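Dihydrodipicolinate synthase (PDB 3DZ1) probably acts as a 4-hydroxy-tetrahydrodipicolinate synthase, a lyase of the DapA family that in its relatives condenses pyruvate with aspartate semialdehyde on the route to lysine. Local coordinates at residues A[56-59]-A[60-64]; A[179-182]-A[183-187]; A[242-245]-A[246-250]. One frame throughout, in Å; residues are numbered along the deposited sequence.

Contact 1: residues A[56-59]-A[60-64]; sequences PKLD and AAEAE
A capping box closes the N-terminus of helix 60-73, with D59 as the N-cap residue and E62 three positions on answering it in the reverse direction. The general principle is reciprocity: each acidic side chain accepts from the backbone N-H of the other residue. E62 N donates to D59 OD1 over 2.8 Å, reaching that oxygen from above the carboxylate plane, 38° out of it. In return D59 N points almost straight at E62 OE1, 2.8 Å away, and E62 OE1 receives it with its anti lone pair, the one turned from the other carboxylate oxygen. D59 holds its CG between its own backbone N and carbonyl carbon (chi1 66°), and this fold of the side chain brings OD1 back over the first turn. The first ordinary helical bond follows, A63 N to D59 O at 3.0 Å.

The price of the box is two acids side by side. The side chains cross at about a right angle, their carboxylates lie within 15° of the same orientation, and D59 OD2 is 3.0 Å from E62 OE1. Such crowding of like charge is probably eased by the two bonded donors, E62 N and D59 N, and by R281, which forms a salt bridge with E62 OE2; R93 of the second subunit adds a long, weak ion pair to D59 OD2. L58, just ahead of the cap, packs against the first turn and also on F20 and R281. Its CB lies 4.0 Å from E62 CB, and its CD1 reaches A63 CA at 4.2 Å.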
ATOM      1  N   PRO A  56      -0.209   9.950  19.223  1.00 19.82           N
ATOM      2  CA  PRO A  56      -1.331  10.332  18.360  1.00 21.00           C
ATOM      3  C   PRO A  56      -2.651  10.442  19.126  1.00 20.84           C
ATOM      4  O   PRO A  56      -3.600  11.061  18.642  1.00 22.22           O
ATOM      5  CB  PRO A  56      -1.357   9.218  17.320  1.00 20.18           C
ATOM      6  CG  PRO A  56       0.089   8.849  17.201  1.00 20.75           C
ATOM      7  CD  PRO A  56       0.529   8.811  18.645  1.00 19.83           C
ATOM      8  N   LYS A  57      -2.697   9.853  20.321  1.00 19.76           N
ATOM      9  CA  LYS A  57      -3.899   9.858  21.159  1.00 17.94           C
ATOM     10  C   LYS A  57      -3.927  10.989  22.187  1.00 17.98           C
ATOM     11  O   LYS A  57      -4.859  11.082  22.989  1.00 15.92           O
ATOM     12  CB  LYS A  57      -4.031   8.521  21.897  1.00 20.20           C
ATOM     13  CG  LYS A  57      -3.979   7.298  21.000  1.00 20.50           C
ATOM     14  CD  LYS A  57      -4.103   6.024  21.824  1.00 23.38           C
ATOM     15  CE  LYS A  57      -3.965   4.784  20.963  1.00 22.86           C
ATOM     16  NZ  LYS A  57      -4.005   3.542  21.784  1.00 22.82           N
ATOM     17  N   LEU A  58      -2.904  11.836  22.164  1.00 17.95           N
ATOM     18  CA  LEU A  58      -2.799  12.961  23.088  1.00 20.82           C
ATOM     19  C   LEU A  58      -2.997  14.264  22.317  1.00 21.23           C
ATOM     20  O   LEU A  58      -2.802  14.304  21.101  1.00 21.52           O
ATOM     21  CB  LEU A  58      -1.409  12.979  23.725  1.00 22.10           C
ATOM     22  CG  LEU A  58      -0.909  11.716  24.424  1.00 22.29           C
ATOM     23  CD1 LEU A  58       0.567  11.878  24.753  1.00 22.82           C
ATOM     24  CD2 LEU A  58      -1.719  11.457  25.686  1.00 20.92           C
ATOM     25  N   ASP A  59      -3.400  15.326  23.008  1.00 24.12           N
ATOM     26  CA  ASP A  59      -3.547  16.612  22.336  1.00 26.40           C
ATOM     27  C   ASP A  59      -2.199  17.325  22.498  1.00 25.93           C
ATOM     28  O   ASP A  59      -1.361  16.905  23.300  1.00 24.87           O
ATOM     29  CB  ASP A  59      -4.692  17.436  22.942  1.00 29.44           C
ATOM     30  CG  ASP A  59      -4.422  17.868  24.369  1.00 33.64           C
ATOM     31  OD1 ASP A  59      -3.356  18.464  24.629  1.00 34.70           O
ATOM     32  OD2 ASP A  59      -5.290  17.626  25.233  1.00 36.55           O
ATOM     33  N   ALA A  60      -1.985  18.390  21.735  1.00 25.29           N
ATOM     34  CA  ALA A  60      -0.725  19.129  21.788  1.00 25.21           C
ATOM     35  C   ALA A  60      -0.210  19.423  23.199  1.00 25.10           C
ATOM     36  O   ALA A  60       0.943  19.127  23.518  1.00 24.85           O
ATOM     37  CB  ALA A  60      -0.859  20.433  21.003  1.00 26.44           C
ATOM     38  N   ALA A  61      -1.061  20.003  24.041  1.00 23.61           N
ATOM     39  CA  ALA A  61      -0.674  20.344  25.411  1.00 23.10           C
ATOM     40  C   ALA A  61      -0.256  19.130  26.240  1.00 23.50           C
ATOM     41  O   ALA A  61       0.685  19.202  27.033  1.00 21.40           O
ATOM     42  CB  ALA A  61      -1.818  21.075  26.105  1.00 23.78           C
ATOM     43  N   GLU A  62      -0.956  18.016  26.060  1.00 22.19           N
ATOM     44  CA  GLU A  62      -0.645  16.799  26.800  1.00 22.92           C
ATOM     45  C   GLU A  62       0.711  16.233  26.388  1.00 21.36           C
ATOM     46  O   GLU A  62       1.509  15.836  27.238  1.00 20.14           O
ATOM     47  CB  GLU A  62      -1.737  15.754  26.572  1.00 23.95           C
ATOM     48  CG  GLU A  62      -3.099  16.194  27.067  1.00 28.30           C
ATOM     49  CD  GLU A  62      -4.176  15.170  26.799  1.00 28.82           C
ATOM     50  OE1 GLU A  62      -4.324  14.761  25.631  1.00 28.97           O
ATOM     51  OE2 GLU A  62      -4.875  14.782  27.757  1.00 29.04           O
ATOM     52  N   ALA A  63       0.966  16.201  25.084  1.00 20.12           N
ATOM     53  CA  ALA A  63       2.231  15.684  24.570  1.00 19.33           C
ATOM     54  C   ALA A  63       3.402  16.474  25.152  1.00 19.97           C
ATOM     55  O   ALA A  63       4.409  15.902  25.569  1.00 18.61           O
ATOM     56  CB  ALA A  63       2.247  15.765  23.054  1.00 18.53           C
ATOM     57  N   GLU A  64       3.264  17.794  25.180  1.00 19.14           N
ATOM     58  CA  GLU A  64       4.313  18.646  25.719  1.00 19.03           C
ATOM     59  C   GLU A  64       4.532  18.382  27.207  1.00 17.59           C
ATOM     60  O   GLU A  64       5.670  18.330  27.673  1.00 15.86           O
ATOM     61  CB  GLU A  64       3.957  20.116  25.476  1.00 22.17           C
ATOM     62  CG  GLU A  64       4.081  20.525  24.008  1.00 24.96           C
ATOM     63  CD  GLU A  64       3.411  21.852  23.699  1.00 27.99           C
ATOM     64  OE1 GLU A  64       3.408  22.744  24.575  1.00 29.73           O
ATOM     65  OE2 GLU A  64       2.898  22.010  22.572  1.00 28.93           O
TER

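Contact 2: residues A[179-182]-A[183-187]; sequences ITTL and RGFQK
T180 O accepts two bonds, one from G184 N at 3.0 Å and one from a water at 2.9 Å, the water reaching K187 NZ only weakly. One residue along, F185 N donates to T181 O at 3.0 Å, and the phenyl ring packs one face over the same oxygen, which sits 3.6 Å from the ring plane and off toward the rim. T181 and F185 run alongside each other, pointing the same way, and T181 CG2 meets F185 CZ, 3.5 Å off. Keeping OG1 beside its backbone N (chi1 -63°), T181 directs the methyl to the phenyl and the hydroxyl to E177 O. L182 CD2 approaches F185 CD2 obliquely at 4.1 Å. All this lies along helix 176-188, the crossover helix of a beta-alpha-beta unit in the TIM barrel, where F185 also packs on P152 and makes a cation-pi contact with R156. With an alanine in place of F185, R156 would probably lose its aromatic partner and a gap is likely to open beside T181 CG2 and P152. Elsewhere R183 bends at chi2 (-54°) to bring NH1 within 2.8 Å of Q186 OE1, the acceptor lying nearly in the guanidinium plane; R183 NH2 forms a salt bridge with D214.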
ATOM      1  N   ILE A 179      23.511  -2.996   8.842  1.00  6.92           N
ATOM      2  CA  ILE A 179      24.424  -2.529   9.872  1.00  7.46           C
ATOM      3  C   ILE A 179      25.852  -2.694   9.370  1.00  8.32           C
ATOM      4  O   ILE A 179      26.647  -1.760   9.423  1.00  6.66           O
ATOM      5  CB  ILE A 179      24.242  -3.316  11.182  1.00  6.35           C
ATOM      6  CG1 ILE A 179      22.819  -3.108  11.708  1.00  7.23           C
ATOM      7  CG2 ILE A 179      25.267  -2.852  12.219  1.00  7.15           C
ATOM      8  CD1 ILE A 179      22.525  -3.854  12.993  1.00 10.03           C
ATOM      9  N   THR A 180      26.168  -3.884   8.870  1.00  7.94           N
ATOM     10  CA  THR A 180      27.500  -4.162   8.349  1.00  9.24           C
ATOM     11  C   THR A 180      27.887  -3.172   7.253  1.00  9.64           C
ATOM     12  O   THR A 180      29.001  -2.648   7.253  1.00  8.25           O
ATOM     13  CB  THR A 180      27.578  -5.598   7.794  1.00 11.62           C
ATOM     14  OG1 THR A 180      27.373  -6.526   8.870  1.00 12.76           O
ATOM     15  CG2 THR A 180      28.932  -5.860   7.146  1.00 12.32           C
ATOM     16  N   THR A 181      26.968  -2.915   6.322  1.00  8.13           N
ATOM     17  CA  THR A 181      27.230  -1.989   5.221  1.00  7.91           C
ATOM     18  C   THR A 181      27.527  -0.577   5.733  1.00  8.49           C
ATOM     19  O   THR A 181      28.492   0.062   5.295  1.00  6.17           O
ATOM     20  CB  THR A 181      26.037  -1.937   4.244  1.00  7.19           C
ATOM     21  OG1 THR A 181      25.854  -3.228   3.653  1.00  6.26           O
ATOM     22  CG2 THR A 181      26.285  -0.914   3.138  1.00  7.43           C
ATOM     23  N   LEU A 182      26.704  -0.093   6.660  1.00  6.93           N
ATOM     24  CA  LEU A 182      26.905   1.235   7.236  1.00  8.03           C
ATOM     25  C   LEU A 182      28.245   1.333   7.968  1.00 10.28           C
ATOM     26  O   LEU A 182      28.956   2.335   7.848  1.00  8.43           O
ATOM     27  CB  LEU A 182      25.752   1.592   8.186  1.00  8.62           C
ATOM     28  CG  LEU A 182      24.392   1.829   7.513  1.00  9.35           C
ATOM     29  CD1 LEU A 182      23.315   1.998   8.559  1.00  9.27           C
ATOM     30  CD2 LEU A 182      24.465   3.066   6.612  1.00  8.17           C
ATOM     31  N   ARG A 183      28.604   0.301   8.727  1.00  9.12           N
ATOM     32  CA  ARG A 183      29.882   0.334   9.430  1.00  9.60           C
ATOM     33  C   ARG A 183      31.012   0.360   8.403  1.00 10.63           C
ATOM     34  O   ARG A 183      32.075   0.947   8.640  1.00 11.84           O
ATOM     35  CB  ARG A 183      30.025  -0.881  10.351  1.00  9.01           C
ATOM     36  CG  ARG A 183      29.104  -0.838  11.571  1.00  9.77           C
ATOM     37  CD  ARG A 183      29.271   0.466  12.359  1.00  9.88           C
ATOM     38  NE  ARG A 183      28.487   0.474  13.595  1.00  8.37           N
ATOM     39  CZ  ARG A 183      28.102   1.576  14.236  1.00  9.70           C
ATOM     40  NH1 ARG A 183      28.424   2.770  13.761  1.00 10.05           N
ATOM     41  NH2 ARG A 183      27.384   1.485  15.349  1.00 10.16           N
ATOM     42  N   GLY A 184      30.767  -0.266   7.259  1.00  9.81           N
ATOM     43  CA  GLY A 184      31.754  -0.294   6.194  1.00 11.57           C
ATOM     44  C   GLY A 184      31.973   1.088   5.603  1.00 12.87           C
ATOM     45  O   GLY A 184      33.101   1.448   5.247  1.00 11.46           O
ATOM     46  N   PHE A 185      30.896   1.864   5.489  1.00 13.02           N
ATOM     47  CA  PHE A 185      30.991   3.220   4.953  1.00 14.58           C
ATOM     48  C   PHE A 185      31.847   4.065   5.884  1.00 13.84           C
ATOM     49  O   PHE A 185      32.605   4.929   5.435  1.00 13.60           O
ATOM     50  CB  PHE A 185      29.608   3.872   4.821  1.00 16.43           C
ATOM     51  CG  PHE A 185      28.740   3.271   3.747  1.00 19.62           C
ATOM     52  CD1 PHE A 185      29.298   2.587   2.671  1.00 21.08           C
ATOM     53  CD2 PHE A 185      27.359   3.421   3.798  1.00 21.22           C
ATOM     54  CE1 PHE A 185      28.493   2.066   1.661  1.00 22.74           C
ATOM     55  CE2 PHE A 185      26.544   2.905   2.795  1.00 22.87           C
ATOM     56  CZ  PHE A 185      27.113   2.225   1.723  1.00 23.82           C
ATOM     57  N   GLN A 186      31.720   3.823   7.184  1.00 13.60           N
ATOM     58  CA  GLN A 186      32.505   4.566   8.160  1.00 14.17           C
ATOM     59  C   GLN A 186      33.973   4.178   8.029  1.00 15.75           C
ATOM     60  O   GLN A 186      34.863   5.025   8.141  1.00 15.93           O
ATOM     61  CB  GLN A 186      31.999   4.287   9.573  1.00 14.29           C
ATOM     62  CG  GLN A 186      30.575   4.771   9.795  1.00 14.05           C
ATOM     63  CD  GLN A 186      30.087   4.528  11.212  1.00 14.60           C
ATOM     64  OE1 GLN A 186      30.180   3.414  11.731  1.00 14.99           O
ATOM     65  NE2 GLN A 186      29.555   5.568  11.841  1.00 14.61           N
ATOM     66  N   LYS A 187      34.223   2.897   7.774  1.00 16.97           N
ATOM     67  CA  LYS A 187      35.589   2.413   7.608  1.00 19.02           C
ATOM     68  C   LYS A 187      36.244   3.033   6.372  1.00 18.56           C
ATOM     69  O   LYS A 187      37.417   3.408   6.416  1.00 18.26           O
ATOM     70  CB  LYS A 187      35.604   0.887   7.488  1.00 20.16           C
ATOM     71  CG  LYS A 187      35.179   0.167   8.755  1.00 24.59           C
ATOM     72  CD  LYS A 187      35.155  -1.347   8.569  1.00 29.58           C
ATOM     73  CE  LYS A 187      34.739  -2.058   9.853  1.00 30.91           C
ATOM     74  NZ  LYS A 187      34.720  -3.544   9.695  1.00 33.93           N
TER
HETATM   75  O   HOH W   1      31.563  -3.498   8.231  1.00 21.57           O

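Contact 3: residues A[242-245]-A[246-250]; sequences HNLF and DAHLP
F245 and L249, one turn apart, meet where the leucine methyl CD1 comes obliquely against the outer end of the phenyl ring, 3.9 Å from F245 CE2. L244 and H248 make a second i to i+4 pair, lying side by side and pointing the same way, with L244 CD1 3.8 Å from H248 CD2. The edge of the imidazole is also turned to the backbone: L244 O lies near the ring plane, 3.3 Å from H248 CD2. A third pair is polar and indirect. One water sits at the edge of the H242 ring in its plane, 2.6 Å from H242 ND1, and donates to D246 OD1 at 2.7 Å, bridging two side chains whose own atoms do not touch. The D246 carboxylate, with CG beside its backbone N (chi1 -71°), folds back until D246 CG lies 2.9 Å from H242 O, a close approach and not a bond; the bond to this carbonyl comes from D246 N, at 2.9 Å.

All lie on helix 238-255, in the helical region that follows the last barrel strand, 215-218. P250 kinks the helix, its nitrogen making no bond to the preceding turn. Nearby, H248 N bonds to L244 O at 3.3 Å, while its bond to F245 O, like that of L249 N, is weak.

Farther out, the imidazoles are fixed by partners of the same chain: H242 NE2 bonds to E210 and H248 ND1 to Y220. L244 rests on V229 and L232 of helix 223-234, while F245 packs on L205. The helix also meets the third subunit, another copy of the protein, whose R301 forms a salt bridge with D246 OD2 and a hydrogen bond with N243 OD1, and whose Y297 meets the H242 ring edge-to-face.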
ATOM      1  N   HIS A 242      23.854 -14.805  24.119  1.00  7.67           N
ATOM      2  CA  HIS A 242      22.798 -15.555  23.439  1.00  8.35           C
ATOM      3  C   HIS A 242      21.947 -16.403  24.384  1.00  9.05           C
ATOM      4  O   HIS A 242      20.768 -16.636  24.119  1.00  9.09           O
ATOM      5  CB  HIS A 242      23.402 -16.431  22.340  1.00  8.56           C
ATOM      6  CG  HIS A 242      23.728 -15.678  21.090  1.00  7.99           C
ATOM      7  ND1 HIS A 242      22.853 -15.588  20.029  1.00  7.08           N
ATOM      8  CD2 HIS A 242      24.807 -14.932  20.755  1.00  6.50           C
ATOM      9  CE1 HIS A 242      23.381 -14.819  19.093  1.00  7.96           C
ATOM     10  NE2 HIS A 242      24.566 -14.409  19.509  1.00  5.41           N
ATOM     11  N   ASN A 243      22.528 -16.877  25.482  1.00  7.73           N
ATOM     12  CA  ASN A 243      21.739 -17.672  26.415  1.00  9.31           C
ATOM     13  C   ASN A 243      20.659 -16.804  27.049  1.00 10.04           C
ATOM     14  O   ASN A 243      19.499 -17.211  27.154  1.00  9.08           O
ATOM     15  CB  ASN A 243      22.620 -18.271  27.516  1.00  8.75           C
ATOM     16  CG  ASN A 243      23.481 -19.414  27.018  1.00  9.51           C
ATOM     17  OD1 ASN A 243      23.259 -19.953  25.929  1.00  9.00           O
ATOM     18  ND2 ASN A 243      24.465 -19.802  27.823  1.00 10.29           N
ATOM     19  N   LEU A 244      21.045 -15.604  27.467  1.00  9.60           N
ATOM     20  CA  LEU A 244      20.113 -14.675  28.092  1.00  9.24           C
ATOM     21  C   LEU A 244      19.083 -14.187  27.085  1.00  8.81           C
ATOM     22  O   LEU A 244      17.892 -14.107  27.392  1.00  7.24           O
ATOM     23  CB  LEU A 244      20.870 -13.482  28.684  1.00  9.36           C
ATOM     24  CG  LEU A 244      20.016 -12.402  29.356  1.00  9.66           C
ATOM     25  CD1 LEU A 244      19.165 -13.025  30.460  1.00  6.22           C
ATOM     26  CD2 LEU A 244      20.924 -11.315  29.919  1.00  8.20           C
ATOM     27  N   PHE A 245      19.538 -13.866  25.878  1.00  8.49           N
ATOM     28  CA  PHE A 245      18.622 -13.407  24.846  1.00  8.24           C
ATOM     29  C   PHE A 245      17.589 -14.502  24.562  1.00  8.03           C
ATOM     30  O   PHE A 245      16.385 -14.248  24.563  1.00  7.62           O
ATOM     31  CB  PHE A 245      19.387 -13.065  23.558  1.00  9.16           C
ATOM     32  CG  PHE A 245      18.507 -12.574  22.447  1.00  9.81           C
ATOM     33  CD1 PHE A 245      18.043 -11.259  22.433  1.00  8.85           C
ATOM     34  CD2 PHE A 245      18.111 -13.435  21.427  1.00 11.03           C
ATOM     35  CE1 PHE A 245      17.198 -10.811  21.416  1.00 10.07           C
ATOM     36  CE2 PHE A 245      17.267 -12.998  20.407  1.00 11.63           C
ATOM     37  CZ  PHE A 245      16.810 -11.681  20.403  1.00 11.18           C
ATOM     38  N   ASP A 246      18.067 -15.722  24.336  1.00  8.69           N
ATOM     39  CA  ASP A 246      17.188 -16.855  24.035  1.00  8.46           C
ATOM     40  C   ASP A 246      16.144 -17.122  25.107  1.00  9.31           C
ATOM     41  O   ASP A 246      15.049 -17.619  24.808  1.00  8.09           O
ATOM     42  CB  ASP A 246      18.010 -18.128  23.815  1.00  9.21           C
ATOM     43  CG  ASP A 246      18.783 -18.104  22.514  1.00  8.05           C
ATOM     44  OD1 ASP A 246      18.639 -17.125  21.746  1.00  8.58           O
ATOM     45  OD2 ASP A 246      19.530 -19.069  22.257  1.00  8.36           O
ATOM     46  N   ALA A 247      16.488 -16.821  26.355  1.00  8.27           N
ATOM     47  CA  ALA A 247      15.568 -17.020  27.462  1.00  8.90           C
ATOM     48  C   ALA A 247      14.441 -15.999  27.359  1.00  8.70           C
ATOM     49  O   ALA A 247      13.310 -16.260  27.765  1.00  8.52           O
ATOM     50  CB  ALA A 247      16.304 -16.873  28.797  1.00  8.36           C
ATOM     51  N   HIS A 248      14.751 -14.837  26.799  1.00 10.43           N
ATOM     52  CA  HIS A 248      13.755 -13.783  26.643  1.00 10.16           C
ATOM     53  C   HIS A 248      13.040 -13.791  25.299  1.00  8.91           C
ATOM     54  O   HIS A 248      11.971 -13.211  25.164  1.00  9.10           O
ATOM     55  CB  HIS A 248      14.411 -12.418  26.864  1.00 11.15           C
ATOM     56  CG  HIS A 248      14.633 -12.095  28.307  1.00 13.08           C
ATOM     57  ND1 HIS A 248      13.704 -11.417  29.066  1.00 12.31           N
ATOM     58  CD2 HIS A 248      15.633 -12.439  29.152  1.00 14.38           C
ATOM     59  CE1 HIS A 248      14.120 -11.360  30.318  1.00 12.68           C
ATOM     60  NE2 HIS A 248      15.288 -11.973  30.398  1.00 13.95           N
ATOM     61  N   LEU A 249      13.614 -14.462  24.309  1.00  8.94           N
ATOM     62  CA  LEU A 249      13.013 -14.473  22.979  1.00  8.32           C
ATOM     63  C   LEU A 249      11.535 -14.864  22.923  1.00  8.61           C
ATOM     64  O   LEU A 249      10.768 -14.273  22.161  1.00  6.85           O
ATOM     65  CB  LEU A 249      13.833 -15.364  22.041  1.00  8.33           C
ATOM     66  CG  LEU A 249      13.436 -15.286  20.564  1.00  9.08           C
ATOM     67  CD1 LEU A 249      13.477 -13.835  20.089  1.00 10.40           C
ATOM     68  CD2 LEU A 249      14.382 -16.151  19.740  1.00 10.28           C
ATOM     69  N   PRO A 250      11.112 -15.861  23.718  1.00  9.37           N
ATOM     70  CA  PRO A 250       9.694 -16.236  23.671  1.00  7.82           C
ATOM     71  C   PRO A 250       8.781 -15.055  24.002  1.00  7.91           C
ATOM     72  O   PRO A 250       7.768 -14.845  23.338  1.00  8.13           O
ATOM     73  CB  PRO A 250       9.602 -17.354  24.706  1.00  7.98           C
ATOM     74  CG  PRO A 250      10.930 -18.026  24.562  1.00  9.85           C
ATOM     75  CD  PRO A 250      11.880 -16.831  24.518  1.00  7.53           C
TER
HETATM   76  O   HOH W   2      20.451 -16.663  19.827  1.00  9.54           O

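All three contacts are local, at a helix start in contact 1 and within a helix in the others. Contact 1 lies across the chain's centre from both others, its centre about 38 Å from that of contact 2 and about 36 Å from that of contact 3. Contacts 2 and 3 have centres about 27 Å apart and nearest atoms about 12 Å apart. Helix 205-211 and residues just after it serve both, R211 and D214 for contact 2 and E210 for contact 3. M217, a predicted pyruvate-binding residue, is about 12 Å from I179, side chain to side chain. Contacts 1 and 3 meet the second and third subunits respectively; contact 2 touches no other chain of the tetramer.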